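Local coordinates for putative hydrolase (Chromobacterium violaceum, PDB 3MCW), which is a putative hydrolase of the isochorismatase family, related to the nicotinamidases, whose substrate and reaction are not established, at residues 42-45 with 46-50; 106-110 with 111-115. All coordinates share one frame; numbering follows the deposited sequence. Where two conformers were deposited one is given.

Contact 1 (42-45 with 46-50)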
ATOM      1  N   ALA A  42      22.405   8.762   3.687  1.00  7.37           N
ATOM      2  CA  ALA A  42      23.621   9.413   3.155  1.00  7.81           C
ATOM      3  C   ALA A  42      24.689   8.380   2.840  1.00  7.90           C
ATOM      4  O   ALA A  42      25.377   8.491   1.852  1.00  8.39           O
ATOM      5  CB  ALA A  42      24.153  10.446   4.138  1.00  9.69           C
ATOM      6  N   GLY A  43      24.819   7.360   3.694  1.00  7.74           N
ATOM      7  CA  GLY A  43      25.800   6.301   3.467  1.00  8.25           C
ATOM      8  C   GLY A  43      25.476   5.502   2.207  1.00  7.48           C
ATOM      9  O   GLY A  43      26.360   5.151   1.432  1.00  8.88           O
ATOM     10  N   LEU A  44      24.198   5.200   2.001  1.00  7.03           N
ATOM     11  CA  LEU A  44      23.779   4.493   0.804  1.00  7.06           C
ATOM     12  C   LEU A  44      24.041   5.369  -0.442  1.00  6.46           C
ATOM     13  O   LEU A  44      24.601   4.907  -1.431  1.00  6.56           O
ATOM     14  CB  LEU A  44      22.308   4.112   0.867  1.00  7.15           C
ATOM     15  CG  LEU A  44      21.930   3.049   1.897  1.00  8.11           C
ATOM     16  CD1 LEU A  44      20.397   2.986   2.025  1.00 10.58           C
ATOM     17  CD2 LEU A  44      22.519   1.712   1.529  1.00 12.60           C
ATOM     18  N   LEU A  45      23.662   6.642  -0.365  1.00  6.27           N
ATOM     19  CA  LEU A  45      23.793   7.567  -1.500  1.00  6.26           C
ATOM     20  C   LEU A  45      25.258   7.724  -1.879  1.00  6.37           C
ATOM     21  O   LEU A  45      25.607   7.699  -3.054  1.00  6.95           O
ATOM     22  CB  LEU A  45      23.159   8.903  -1.128  1.00  6.40           C
ATOM     23  CG  LEU A  45      23.173  10.026  -2.163  1.00  6.99           C
ATOM     24  CD1 LEU A  45      22.593   9.544  -3.487  1.00  8.31           C
ATOM     25  CD2 LEU A  45      22.498  11.258  -1.597  1.00  8.58           C
ATOM     26  N   GLN A  46      26.131   7.884  -0.886  1.00  6.58           N
ATOM     27  CA  GLN A  46      27.559   8.029  -1.161  0.50  6.58           C
ATOM     28  C   GLN A  46      28.133   6.780  -1.815  1.00  6.50           C
ATOM     29  O   GLN A  46      28.939   6.875  -2.744  1.00  7.67           O
ATOM     30  CB  GLN A  46      28.353   8.339   0.099  0.50  7.22           C
ATOM     31  CG  GLN A  46      29.817   8.724  -0.235  0.50  7.19           C
ATOM     32  CD  GLN A  46      30.682   8.913   0.968  0.50  7.54           C
ATOM     33  OE1 GLN A  46      31.276   9.969   1.166  0.50  8.48           O
ATOM     34  NE2 GLN A  46      30.788   7.891   1.774  0.50  8.15           N
ATOM     35  N   ALA A  47      27.736   5.595  -1.343  1.00  6.59           N
ATOM     36  CA  ALA A  47      28.190   4.363  -1.934  1.00  7.48           C
ATOM     37  C   ALA A  47      27.716   4.221  -3.374  1.00  6.76           C
ATOM     38  O   ALA A  47      28.491   3.784  -4.250  1.00  7.92           O
ATOM     39  CB  ALA A  47      27.765   3.180  -1.104  1.00  8.34           C
ATOM     40  N   TRP A  48      26.457   4.557  -3.636  1.00  6.97           N
ATOM     41  CA  TRP A  48      25.913   4.491  -4.989  1.00  7.35           C
ATOM     42  C   TRP A  48      26.677   5.422  -5.910  1.00  6.92           C
ATOM     43  O   TRP A  48      27.000   5.051  -7.045  1.00  8.59           O
ATOM     44  CB  TRP A  48      24.398   4.747  -4.998  1.00  6.70           C
ATOM     45  CG  TRP A  48      23.581   3.505  -5.228  1.00  6.74           C
ATOM     46  CD1 TRP A  48      22.991   3.179  -6.410  1.00  7.23           C
ATOM     47  CD2 TRP A  48      23.300   2.431  -4.321  1.00  6.71           C
ATOM     48  NE1 TRP A  48      22.380   1.960  -6.302  1.00  7.24           N
ATOM     49  CE2 TRP A  48      22.563   1.476  -5.039  1.00  6.64           C
ATOM     50  CE3 TRP A  48      23.566   2.186  -2.961  1.00  7.44           C
ATOM     51  CZ2 TRP A  48      22.072   0.312  -4.455  1.00  7.93           C
ATOM     52  CZ3 TRP A  48      23.120   1.006  -2.385  1.00  7.89           C
ATOM     53  CH2 TRP A  48      22.356   0.081  -3.137  1.00  8.48           C
ATOM     54  N   ARG A  49      26.905   6.642  -5.473  1.00  6.81           N
ATOM     55  CA  ARG A  49      27.654   7.615  -6.258  1.00  6.90           C
ATOM     56  C   ARG A  49      29.084   7.130  -6.516  1.00  7.27           C
ATOM     57  O   ARG A  49      29.572   7.198  -7.640  1.00  7.99           O
ATOM     58  CB  ARG A  49      27.676   8.970  -5.555  1.00  6.58           C
ATOM     59  CG  ARG A  49      26.365   9.700  -5.598  1.00  6.78           C
ATOM     60  CD  ARG A  49      26.408  10.905  -4.695  1.00  6.87           C
ATOM     61  NE  ARG A  49      25.198  11.718  -4.873  1.00  7.18           N
ATOM     62  CZ  ARG A  49      24.774  12.661  -4.055  1.00  7.17           C
ATOM     63  NH1 ARG A  49      25.380  12.927  -2.918  1.00  8.56           N
ATOM     64  NH2 ARG A  49      23.705  13.366  -4.393  1.00  7.89           N
ATOM     65  N   ALA A  50      29.751   6.649  -5.477  1.00  7.05           N
ATOM     66  CA  ALA A  50      31.140   6.214  -5.592  1.00  7.70           C
ATOM     67  C   ALA A  50      31.266   5.052  -6.565  1.00  8.23           C
ATOM     68  O   ALA A  50      32.254   4.969  -7.278  1.00 10.04           O
ATOM     69  CB  ALA A  50      31.686   5.855  -4.214  1.00  9.06           C
TER
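Four consecutive i to i+4 backbone hydrogen bonds join residues 42-45 to 46-50 in regular alpha-helix: the amides of Gln46, Ala47, Trp48 and Arg49 reach back to the carbonyls of Ala42, Gly43, Leu44 and Leu45, with N to O distances running from 2.9 Å for Gln46 N to Ala42 O up to 3.1 Å for Ala47 N to Gly43 O. On one flank, Leu45 lies against the guanidinium of Arg49. Leu45 CG sits 3.6 Å from Arg49 CZ, over the centre of one face, and Leu45 CD2 comes equally close to Arg49 NH1 at 3.6 Å. With CG anti to its own backbone N (chi1 -180°), Leu45 sets its branches against the flat group, which the extended arginine carries back toward the N-terminal end of the helix, crossing the leucine at a slant. Two of the three guanidinium nitrogens are engaged elsewhere: NE forms a salt bridge with Glu88 and NH2 donates to the carbonyl of Glu83. Leu44 and Trp48 lie side by side and point the same way, touching at Leu44 CD2 and Trp48 CZ3, 4.0 Å apart. Trp48 CE3 lies 3.3 Å from Leu44 O, which sits at the ring's edge, near its plane. Trp48 NE1 donates to the carbonyl of Pro13, just before strand 14-18. This is the connecting helix of a right-handed beta-alpha-beta crossover: Leu45 and Trp48 pack on Leu55 of strand 55-60, Leu44 and Trp48 on Leu15 of strand 14-18, and the same two side chains meet Ile187 of helix 184-191.

Contact 2 (106-110 with 111-115)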
ATOM      1  N   ALA A 106       8.013   2.901 -16.463  1.00  8.58           N
ATOM      2  CA  ALA A 106       8.532   2.778 -17.822  1.00  9.54           C
ATOM      3  C   ALA A 106      10.038   3.044 -17.882  1.00  8.73           C
ATOM      4  O   ALA A 106      10.759   2.404 -18.643  1.00  9.60           O
ATOM      5  CB  ALA A 106       7.759   3.697 -18.766  1.00 11.45           C
ATOM      6  N   LEU A 107      10.520   4.011 -17.110  1.00  8.98           N
ATOM      7  CA  LEU A 107      11.946   4.312 -17.074  1.00  9.07           C
ATOM      8  C   LEU A 107      12.735   3.116 -16.548  1.00  8.69           C
ATOM      9  O   LEU A 107      13.777   2.733 -17.095  1.00  9.69           O
ATOM     10  CB  LEU A 107      12.178   5.568 -16.201  1.00  9.02           C
ATOM     11  CG  LEU A 107      13.639   5.932 -16.023  1.00 10.40           C
ATOM     12  CD1 LEU A 107      14.249   6.387 -17.337  1.00 13.69           C
ATOM     13  CD2 LEU A 107      13.801   6.979 -14.911  1.00 12.13           C
ATOM     14  N   LEU A 108      12.265   2.521 -15.447  1.00  8.23           N
ATOM     15  CA  LEU A 108      12.942   1.364 -14.887  1.00  8.39           C
ATOM     16  C   LEU A 108      13.010   0.211 -15.890  1.00  8.73           C
ATOM     17  O   LEU A 108      14.064  -0.387 -16.100  1.00  9.94           O
ATOM     18  CB  LEU A 108      12.243   0.922 -13.591  1.00  7.94           C
ATOM     19  CG  LEU A 108      12.254   1.915 -12.418  1.00  7.86           C
ATOM     20  CD1 LEU A 108      11.404   1.386 -11.269  1.00  8.33           C
ATOM     21  CD2 LEU A 108      13.677   2.170 -11.930  1.00  8.86           C
ATOM     22  N   ARG A 109      11.871  -0.084 -16.505  1.00  9.02           N
ATOM     23  CA  ARG A 109      11.826  -1.225 -17.417  1.00  9.88           C
ATOM     24  C   ARG A 109      12.669  -0.982 -18.681  1.00 10.34           C
ATOM     25  O   ARG A 109      13.325  -1.891 -19.159  1.00 11.78           O
ATOM     26  CB  ARG A 109      10.401  -1.577 -17.801  1.00 10.36           C
ATOM     27  CG  ARG A 109       9.539  -2.039 -16.611  1.00 10.83           C
ATOM     28  CD  ARG A 109       8.246  -2.638 -17.089  1.00 12.27           C
ATOM     29  NE  ARG A 109       7.343  -3.003 -16.006  1.00 13.75           N
ATOM     30  CZ  ARG A 109       7.501  -4.038 -15.221  1.00 15.01           C
ATOM     31  NH1 ARG A 109       8.496  -4.895 -15.392  1.00 15.56           N
ATOM     32  NH2 ARG A 109       6.630  -4.201 -14.236  1.00 17.14           N
ATOM     33  N   ALA A 110      12.692   0.258 -19.182  1.00 10.13           N
ATOM     34  CA  ALA A 110      13.461   0.565 -20.401  1.00 10.95           C
ATOM     35  C   ALA A 110      14.951   0.338 -20.175  1.00 11.58           C
ATOM     36  O   ALA A 110      15.703   0.010 -21.117  1.00 13.25           O
ATOM     37  CB  ALA A 110      13.207   1.978 -20.847  1.00 12.62           C
ATOM     38  N   ASN A 111      15.401   0.452 -18.920  1.00 10.65           N
ATOM     39  CA  ASN A 111      16.817   0.315 -18.580  1.00 11.02           C
ATOM     40  C   ASN A 111      17.163  -0.972 -17.859  1.00 10.52           C
ATOM     41  O   ASN A 111      18.312  -1.164 -17.500  1.00 13.32           O
ATOM     42  CB  ASN A 111      17.258   1.543 -17.802  1.00 11.24           C
ATOM     43  CG  ASN A 111      17.257   2.763 -18.657  1.00 12.28           C
ATOM     44  OD1 ASN A 111      18.181   2.962 -19.436  1.00 15.63           O
ATOM     45  ND2 ASN A 111      16.214   3.581 -18.556  1.00 11.98           N
ATOM     46  N   GLY A 112      16.183  -1.860 -17.680  1.00 10.69           N
ATOM     47  CA  GLY A 112      16.407  -3.105 -16.977  1.00 11.58           C
ATOM     48  C   GLY A 112      16.690  -2.969 -15.500  1.00 10.65           C
ATOM     49  O   GLY A 112      17.309  -3.847 -14.924  1.00 12.47           O
ATOM     50  N   TRP A 113      16.213  -1.874 -14.897  1.00  9.06           N
ATOM     51  CA  TRP A 113      16.449  -1.619 -13.475  1.00  9.00           C
ATOM     52  C   TRP A 113      15.317  -2.257 -12.671  1.00  8.65           C
ATOM     53  O   TRP A 113      14.406  -1.584 -12.179  1.00  9.14           O
ATOM     54  CB  TRP A 113      16.585  -0.140 -13.183  1.00  8.68           C
ATOM     55  CG  TRP A 113      17.778   0.501 -13.848  1.00 10.04           C
ATOM     56  CD1 TRP A 113      19.013  -0.067 -14.032  1.00 12.37           C
ATOM     57  CD2 TRP A 113      17.852   1.822 -14.387  1.00  9.82           C
ATOM     58  NE1 TRP A 113      19.847   0.828 -14.651  1.00 12.46           N
ATOM     59  CE2 TRP A 113      19.159   1.992 -14.889  1.00 11.04           C
ATOM     60  CE3 TRP A 113      16.938   2.881 -14.501  1.00 10.99           C
ATOM     61  CZ2 TRP A 113      19.560   3.180 -15.512  1.00 12.40           C
ATOM     62  CZ3 TRP A 113      17.350   4.030 -15.126  1.00 13.18           C
ATOM     63  CH2 TRP A 113      18.650   4.167 -15.623  1.00 13.84           C
ATOM     64  N   LEU A 114      15.404  -3.577 -12.559  1.00  9.14           N
ATOM     65  CA  LEU A 114      14.340  -4.378 -11.948  1.00  9.72           C
ATOM     66  C   LEU A 114      14.544  -4.650 -10.467  1.00  8.66           C
ATOM     67  O   LEU A 114      13.626  -5.064  -9.796  1.00 11.44           O
ATOM     68  CB  LEU A 114      14.105  -5.676 -12.745  1.00 12.09           C
ATOM     69  CG  LEU A 114      13.766  -5.460 -14.225  1.00 15.21           C
ATOM     70  CD1 LEU A 114      13.393  -6.785 -14.860  1.00 20.58           C
ATOM     71  CD2 LEU A 114      12.669  -4.450 -14.478  1.00 18.15           C
ATOM     72  N   GLU A 115      15.746  -4.379  -9.979  1.00  8.39           N
ATOM     73  CA  GLU A 115      16.074  -4.547  -8.588  0.50  8.19           C
ATOM     74  C   GLU A 115      16.240  -3.158  -7.960  1.00  7.56           C
ATOM     75  O   GLU A 115      17.044  -2.327  -8.423  1.00  8.64           O
ATOM     76  CB  GLU A 115      17.331  -5.419  -8.512  0.50  9.22           C
ATOM     77  CG  GLU A 115      17.707  -5.793  -7.147  0.50  9.68           C
ATOM     78  CD  GLU A 115      18.833  -6.805  -7.100  0.50 10.26           C
ATOM     79  OE1 GLU A 115      19.851  -6.653  -7.813  0.50 10.82           O
ATOM     80  OE2 GLU A 115      18.757  -7.761  -6.297  0.50 13.05           O
TER
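Asn111 turns its side-chain amide back on the helix it ends, where Asn111 ND2 donates to Leu107 O at 3.0 Å; the bond is fairly straight (163°), and the acceptor lies close to the amide plane. Its chi1 of -68° keeps CG beside the backbone N, which holds the amide against the last turn. The backbone N of Asn111 adds only a weak bond to that carbonyl. Helix 104-111 ends here in a Schellman motif: Gly112 takes positive phi (68°), Gly112 N donates to Arg109 O at 3.2 Å, and Trp113 N donates to Leu108 O at 2.9 Å. Leu108 O also accepts from Asn111 N, the two donors arriving from opposite faces of the carbonyl plane. Leu108 and Trp113 cross at about a right angle, Leu108 CD2 touching Trp113 CB at 3.9 Å from the ring's edge. Within 111-115 the indole folds back so that Asn111 CB lies 3.3 Å above the plane of the Trp113 ring, over its centre. Trp113 centres an inverse gamma turn that sends the chain toward strand 115-121. Facing the sheet, Leu108 and Trp113 pack on Leu14 of strand 14-18, and Leu107 and Leu108 on Ile56 of strand 55-60. A bound 1,2-ethanediol, probably from the crystallisation liquor, has its nearest atom about 3 Å from the Trp113 side chain.

Overall arrangement
From the N terminus, strand 14-18 comes first, and contact 1 then lies within helix 37-51, on the way to strand 55-60. After strand 89-93, helix 104-111 ends at contact 2, where the chain turns to enter strand 115-121, next to strand 14-18 in the parallel sheet. Each contact is local and closes no long loop; they follow in series, neither nested nor crossed. The centres of contact 1 and contact 2 are 20 Å apart, and the nearest atoms of contact 1 and contact 2 about 7 Å. Both meet strands 14-18 and 55-60, but at adjacent residues, whose side chains alternate between the faces of a strand, consistent with helices 37-51 and 104-111 lying on opposite faces of the sheet.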